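Local atomic coordinates of WGR domain-containing protein (Bacteroides fragilis, PDB entry 2RA8), a protein that is of unknown function but joins a WGR domain, a module often linked to nucleic acid binding, to a leucine-rich repeat domain that probably serves as a binding scaffold. Residues A[211-216]-A[249-254]; A[294-299]-A[321-326]. All coordinates share one frame; numbering follows the deposited sequence.

Interaction 1. Residues A[211-216]-A[249-254]; sequences EDILGS and DRFPNL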
loop_
_atom_site.group_PDB
_atom_site.type_symbol
_atom_site.label_atom_id
_atom_site.label_comp_id
_atom_site.label_asym_id
_atom_site.label_seq_id
_atom_site.Cartn_x
_atom_site.Cartn_y
_atom_site.Cartn_z
ATOM N N GLU A 211 -0.107 -21.606 -23.058
ATOM C CA GLU A 211 0.377 -22.377 -24.200
ATOM C C GLU A 211 1.729 -21.896 -24.664
ATOM O O GLU A 211 2.544 -22.685 -25.150
ATOM C CB GLU A 211 -0.640 -22.326 -25.344
ATOM C CG GLU A 211 -1.951 -23.022 -24.987
ATOM C CD GLU A 211 -2.913 -23.116 -26.153
ATOM O OE1 GLU A 211 -2.631 -23.889 -27.094
ATOM O OE2 GLU A 211 -3.949 -22.415 -26.125
ATOM N N ASP A 212 1.981 -20.598 -24.528
ATOM C CA ASP A 212 3.286 -20.065 -24.894
ATOM C C ASP A 212 4.315 -20.677 -23.973
ATOM O O ASP A 212 5.383 -21.105 -24.413
ATOM C CB ASP A 212 3.324 -18.539 -24.766
ATOM C CG ASP A 212 2.599 -17.841 -25.901
ATOM O OD1 ASP A 212 2.457 -18.455 -26.983
ATOM O OD2 ASP A 212 2.183 -16.673 -25.721
ATOM N N ILE A 213 3.995 -20.751 -22.688
ATOM C CA ILE A 213 4.917 -21.336 -21.723
ATOM C C ILE A 213 5.150 -22.802 -22.026
ATOM O O ILE A 213 6.293 -23.249 -22.121
ATOM C CB ILE A 213 4.378 -21.174 -20.292
ATOM C CG1 ILE A 213 4.173 -19.685 -20.003
ATOM C CG2 ILE A 213 5.342 -21.784 -19.296
ATOM C CD1 ILE A 213 3.406 -19.401 -18.734
ATOM N N LEU A 214 4.068 -23.556 -22.211
ATOM C CA LEU A 214 4.170 -24.984 -22.507
ATOM C C LEU A 214 4.940 -25.210 -23.786
ATOM O O LEU A 214 5.653 -26.207 -23.931
ATOM C CB LEU A 214 2.774 -25.605 -22.660
ATOM C CG LEU A 214 1.719 -25.366 -21.582
ATOM C CD1 LEU A 214 0.529 -26.295 -21.829
ATOM C CD2 LEU A 214 2.301 -25.624 -20.217
ATOM N N GLY A 215 4.793 -24.279 -24.723
ATOM C CA GLY A 215 5.487 -24.393 -25.994
ATOM C C GLY A 215 6.928 -23.921 -25.959
ATOM O O GLY A 215 7.662 -24.086 -26.936
ATOM N N SER A 216 7.339 -23.331 -24.843
ATOM C CA SER A 216 8.703 -22.831 -24.709
ATOM C C SER A 216 9.537 -23.776 -23.907
ATOM O O SER A 216 9.019 -24.587 -23.143
ATOM C CB SER A 216 8.710 -21.476 -24.006
ATOM O OG SER A 216 7.900 -20.537 -24.687
ATOM N N ASP A 249 10.230 -33.068 -15.616
ATOM C CA ASP A 249 10.867 -33.165 -16.923
ATOM C C ASP A 249 10.819 -31.824 -17.636
ATOM O O ASP A 249 11.761 -31.449 -18.339
ATOM C CB ASP A 249 10.186 -34.234 -17.788
ATOM C CG ASP A 249 10.427 -35.646 -17.276
ATOM O OD1 ASP A 249 11.589 -35.976 -16.953
ATOM O OD2 ASP A 249 9.455 -36.430 -17.204
ATOM N N ARG A 250 9.730 -31.080 -17.448
ATOM C CA ARG A 250 9.601 -29.780 -18.099
ATOM C C ARG A 250 10.482 -28.719 -17.461
ATOM O O ARG A 250 11.177 -27.974 -18.161
ATOM C CB ARG A 250 8.144 -29.318 -18.068
ATOM C CG ARG A 250 7.894 -27.977 -18.768
ATOM C CD ARG A 250 6.426 -27.587 -18.685
ATOM N NE ARG A 250 5.567 -28.593 -19.297
ATOM C CZ ARG A 250 5.424 -28.755 -20.608
ATOM N NH1 ARG A 250 6.079 -27.968 -21.452
ATOM N NH2 ARG A 250 4.634 -29.714 -21.075
ATOM N N PHE A 251 10.464 -28.659 -16.131
ATOM C CA PHE A 251 11.246 -27.682 -15.372
ATOM C C PHE A 251 12.133 -28.415 -14.396
ATOM O O PHE A 251 11.872 -28.423 -13.186
ATOM C CB PHE A 251 10.290 -26.748 -14.597
ATOM C CG PHE A 251 9.322 -26.000 -15.479
ATOM C CD1 PHE A 251 7.956 -26.030 -15.219
ATOM C CD2 PHE A 251 9.777 -25.244 -16.552
ATOM C CE1 PHE A 251 7.059 -25.316 -16.016
ATOM C CE2 PHE A 251 8.879 -24.529 -17.351
ATOM C CZ PHE A 251 7.523 -24.569 -17.078
ATOM N N PRO A 252 13.215 -29.042 -14.888
ATOM C CA PRO A 252 14.114 -29.780 -13.999
ATOM C C PRO A 252 14.849 -28.985 -12.936
ATOM O O PRO A 252 15.414 -29.564 -12.009
ATOM C CB PRO A 252 15.062 -30.478 -14.978
ATOM C CG PRO A 252 15.124 -29.511 -16.117
ATOM C CD PRO A 252 13.678 -29.121 -16.284
ATOM N N ASN A 253 14.851 -27.662 -13.048
ATOM C CA ASN A 253 15.544 -26.842 -12.053
ATOM C C ASN A 253 14.625 -25.928 -11.277
ATOM O O ASN A 253 15.091 -25.078 -10.524
ATOM C CB ASN A 253 16.640 -26.002 -12.719
ATOM C CG ASN A 253 17.779 -26.856 -13.255
ATOM O OD1 ASN A 253 18.437 -27.570 -12.508
ATOM N ND2 ASN A 253 18.010 -26.781 -14.558
ATOM N N LEU A 254 13.321 -26.103 -11.447
ATOM C CA LEU A 254 12.347 -25.264 -10.741
ATOM C C LEU A 254 12.421 -25.455 -9.223
ATOM O O LEU A 254 12.555 -26.581 -8.738
ATOM C CB LEU A 254 10.934 -25.579 -11.226
ATOM C CG LEU A 254 9.892 -24.487 -10.960
ATOM C CD1 LEU A 254 10.126 -23.309 -11.895
ATOM C CD2 LEU A 254 8.501 -25.046 -11.170
HETATM O O HOH W 1 10.231 -26.068 -20.449
#
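Arg250 reaches from the loop 249-254 to the C-terminal end of helix 207-215, where its guanidinium meets the backbone of Leu214, while Phe251 beside it packs on Ile213. Both segments belong to the convex, outer layer of the leucine-rich repeat domain, in which each parallel strand is followed by a helix or, as between strands 223-227 and 256-260, by a loop without regular helix.

The polar part rests on Arg250. With CG anti to the backbone N (chi1 -178°) the side chain leaves the loop toward the helix, and a bend at chi3 swings Arg250 NH1 to 3.1 Å from Leu214 O. The N-H...O angle of 121° makes this a weak, strongly bent bond. Leu214 CB lies over one face of the guanidinium, 4.2 Å from Arg250 NH1, and NE donates to Pro244 O, which helps to fix the rotation of the group. A water bridges the backbones as well, donating to Arg250 O at 3.1 Å and, more weakly, to Ser216 O at 3.3 Å.

The apolar part lies deeper. Ile213 CG2 approaches the edge of the Phe251 ring near its plane, 4.2 Å from CZ, and the two side chains cross at about a right angle. Leu224 and Leu226 of strand 223-227 touch Phe251 and Ile213 respectively, tying the pair to the sheet. One face of the ring is taken by its own neighbour in the loop: Arg250 CG sits 3.7 Å above the plane of the Phe251 ring, over its centre.

Interaction 2. Residues A[294-299]-A[321-326]; sequences EGARLL and DEMKKE
Helix segments 294-299 and 321-326 run side by side in nearly the same direction, their axes 10.5 Å apart at closest approach and crossing at only 17°. The backbones are nearest at Ala296 and Met323, whose CA atoms lie 7.6 Å apart.

Met323, present as selenomethionine, reaches across between the helices. Its CG is anti to the backbone N, which aims the chain across the gap, and bends at chi2 and chi3 carry its methyl CE to the side of Arg297. Ala296 CB meets the inner part of this chain, 3.7 Å from Met323 CG and 3.8 Å from its SE. Leu319 covers Ala296 from a loop, and Leu300 adds a further contact to Met323.

Near-parallel helices stacked on one side of a parallel sheet fit the leucine-rich repeat architecture: helices 293-300 and 321-330 follow strands 283-285 and 311-313.

At the more open margin, Arg297 folds back through bends at chi2 and chi3 to lie over the end of Met323. Met323 CE sits 3.8 Å above the Arg297 guanidinium plane, displaced toward its rim. Glu326 OE2 comes instead to the edge of this group, in its plane, and forms a salt bridge with Arg297 NH2 at 2.6 Å. The accompanying hydrogen bond is weak, with an N-H...O angle of 120°, and the carboxylate plane is turned 40° from that of the guanidinium.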
loop_
_atom_site.group_PDB
_atom_site.type_symbol
_atom_site.label_atom_id
_atom_site.label_comp_id
_atom_site.label_asym_id
_atom_site.label_seq_id
_atom_site.Cartn_x
_atom_site.Cartn_y
_atom_site.Cartn_z
ATOM N N GLU A 294 -10.634 -26.813 3.422
ATOM C CA GLU A 294 -10.604 -28.109 2.759
ATOM C C GLU A 294 -9.376 -28.205 1.893
ATOM O O GLU A 294 -8.934 -29.299 1.536
ATOM C CB GLU A 294 -11.879 -28.341 1.935
ATOM C CG GLU A 294 -12.377 -27.144 1.162
ATOM C CD GLU A 294 -13.738 -27.399 0.537
ATOM O OE1 GLU A 294 -14.305 -26.460 -0.064
ATOM O OE2 GLU A 294 -14.239 -28.537 0.647
ATOM N N GLY A 295 -8.808 -27.050 1.567
ATOM C CA GLY A 295 -7.599 -27.030 0.768
ATOM C C GLY A 295 -6.417 -27.329 1.669
ATOM O O GLY A 295 -5.582 -28.183 1.358
ATOM N N ALA A 296 -6.346 -26.624 2.796
ATOM C CA ALA A 296 -5.265 -26.817 3.762
ATOM C C ALA A 296 -5.299 -28.222 4.296
ATOM O O ALA A 296 -4.263 -28.821 4.591
ATOM C CB ALA A 296 -5.404 -25.830 4.904
ATOM N N ARG A 297 -6.512 -28.746 4.429
ATOM C CA ARG A 297 -6.754 -30.098 4.920
ATOM C C ARG A 297 -5.889 -31.097 4.178
ATOM O O ARG A 297 -5.259 -31.975 4.781
ATOM C CB ARG A 297 -8.225 -30.458 4.694
ATOM C CG ARG A 297 -8.985 -30.987 5.902
ATOM C CD ARG A 297 -8.464 -32.330 6.376
ATOM N NE ARG A 297 -7.461 -32.201 7.430
ATOM C CZ ARG A 297 -7.686 -31.621 8.608
ATOM N NH1 ARG A 297 -8.878 -31.109 8.881
ATOM N NH2 ARG A 297 -6.725 -31.569 9.523
ATOM N N LEU A 298 -5.866 -30.970 2.855
ATOM C CA LEU A 298 -5.088 -31.874 2.022
ATOM C C LEU A 298 -3.638 -31.883 2.432
ATOM O O LEU A 298 -3.008 -32.943 2.508
ATOM C CB LEU A 298 -5.209 -31.475 0.550
ATOM C CG LEU A 298 -6.623 -31.328 -0.034
ATOM C CD1 LEU A 298 -6.507 -30.916 -1.480
ATOM C CD2 LEU A 298 -7.402 -32.626 0.081
ATOM N N LEU A 299 -3.096 -30.700 2.708
ATOM C CA LEU A 299 -1.705 -30.589 3.121
ATOM C C LEU A 299 -1.468 -31.372 4.373
ATOM O O LEU A 299 -0.514 -32.149 4.456
ATOM C CB LEU A 299 -1.328 -29.132 3.378
ATOM C CG LEU A 299 -1.314 -28.187 2.183
ATOM C CD1 LEU A 299 -1.210 -26.755 2.687
ATOM C CD2 LEU A 299 -0.150 -28.533 1.263
ATOM N N ASP A 321 -9.399 -19.636 11.818
ATOM C CA ASP A 321 -8.305 -19.546 12.773
ATOM C C ASP A 321 -7.924 -20.897 13.318
ATOM O O ASP A 321 -6.755 -21.146 13.605
ATOM C CB ASP A 321 -8.628 -18.591 13.934
ATOM C CG ASP A 321 -10.085 -18.608 14.333
ATOM O OD1 ASP A 321 -10.714 -19.687 14.295
ATOM O OD2 ASP A 321 -10.597 -17.529 14.705
ATOM N N GLU A 322 -8.894 -21.790 13.450
ATOM C CA GLU A 322 -8.607 -23.119 13.971
ATOM C C GLU A 322 -7.704 -23.882 13.025
ATOM O O GLU A 322 -6.795 -24.594 13.464
ATOM C CB GLU A 322 -9.910 -23.882 14.204
ATOM C CG GLU A 322 -10.914 -23.087 15.038
ATOM C CD GLU A 322 -12.119 -23.905 15.466
ATOM O OE1 GLU A 322 -12.776 -24.508 14.590
ATOM O OE2 GLU A 322 -12.411 -23.938 16.681
HETATM N N MSE A 323 -7.939 -23.729 11.721
HETATM C CA MSE A 323 -7.121 -24.404 10.711
HETATM C C MSE A 323 -5.731 -23.809 10.666
HETATM O O MSE A 323 -4.735 -24.530 10.500
HETATM C CB MSE A 323 -7.778 -24.296 9.325
HETATM C CG MSE A 323 -6.922 -24.844 8.186
HETATM SE SE MSE A 323 -6.374 -26.696 8.428
HETATM C CE MSE A 323 -7.983 -27.553 7.776
ATOM N N LYS A 324 -5.644 -22.490 10.815
ATOM C CA LYS A 324 -4.349 -21.824 10.817
ATOM C C LYS A 324 -3.532 -22.267 12.012
ATOM O O LYS A 324 -2.315 -22.427 11.908
ATOM C CB LYS A 324 -4.518 -20.292 10.805
ATOM C CG LYS A 324 -4.940 -19.732 9.438
ATOM C CD LYS A 324 -5.050 -18.205 9.438
ATOM C CE LYS A 324 -6.291 -17.742 10.192
ATOM N NZ LYS A 324 -6.393 -16.256 10.265
ATOM N N LYS A 325 -4.186 -22.493 13.151
ATOM C CA LYS A 325 -3.474 -22.958 14.343
ATOM C C LYS A 325 -2.921 -24.337 14.063
ATOM O O LYS A 325 -1.762 -24.624 14.356
ATOM C CB LYS A 325 -4.414 -23.064 15.549
ATOM C CG LYS A 325 -5.103 -21.778 15.966
ATOM C CD LYS A 325 -4.158 -20.790 16.630
ATOM C CE LYS A 325 -4.926 -19.553 17.096
ATOM N NZ LYS A 325 -4.080 -18.593 17.854
ATOM N N GLU A 326 -3.762 -25.196 13.490
ATOM C CA GLU A 326 -3.376 -26.569 13.170
ATOM C C GLU A 326 -2.224 -26.587 12.211
ATOM O O GLU A 326 -1.248 -27.311 12.409
ATOM C CB GLU A 326 -4.545 -27.327 12.544
ATOM C CG GLU A 326 -4.476 -28.834 12.762
ATOM C CD GLU A 326 -5.626 -29.581 12.110
ATOM O OE1 GLU A 326 -6.755 -29.047 12.108
ATOM O OE2 GLU A 326 -5.406 -30.705 11.613
#

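Overall arrangement
Both interactions belong to the outer layer of the same leucine-rich repeat domain, built on one parallel ten-stranded sheet whose strands follow chain order. Interaction 1 closes before interaction 2 opens, and their centres are 31 Å apart, with nearest atoms about 16 Å from each other. The first joins helix 207-215 to the loop ahead of strand 256-260, near the middle of the sheet; the second pairs helices 293-300 and 321-330 close to its C-terminal edge, where Asp321 also hydrogen-bonds Asp321 of the second subunit. Each joins elements near in sequence, helix to loop in the first and helix to helix in the second, in the layer outside the sheet.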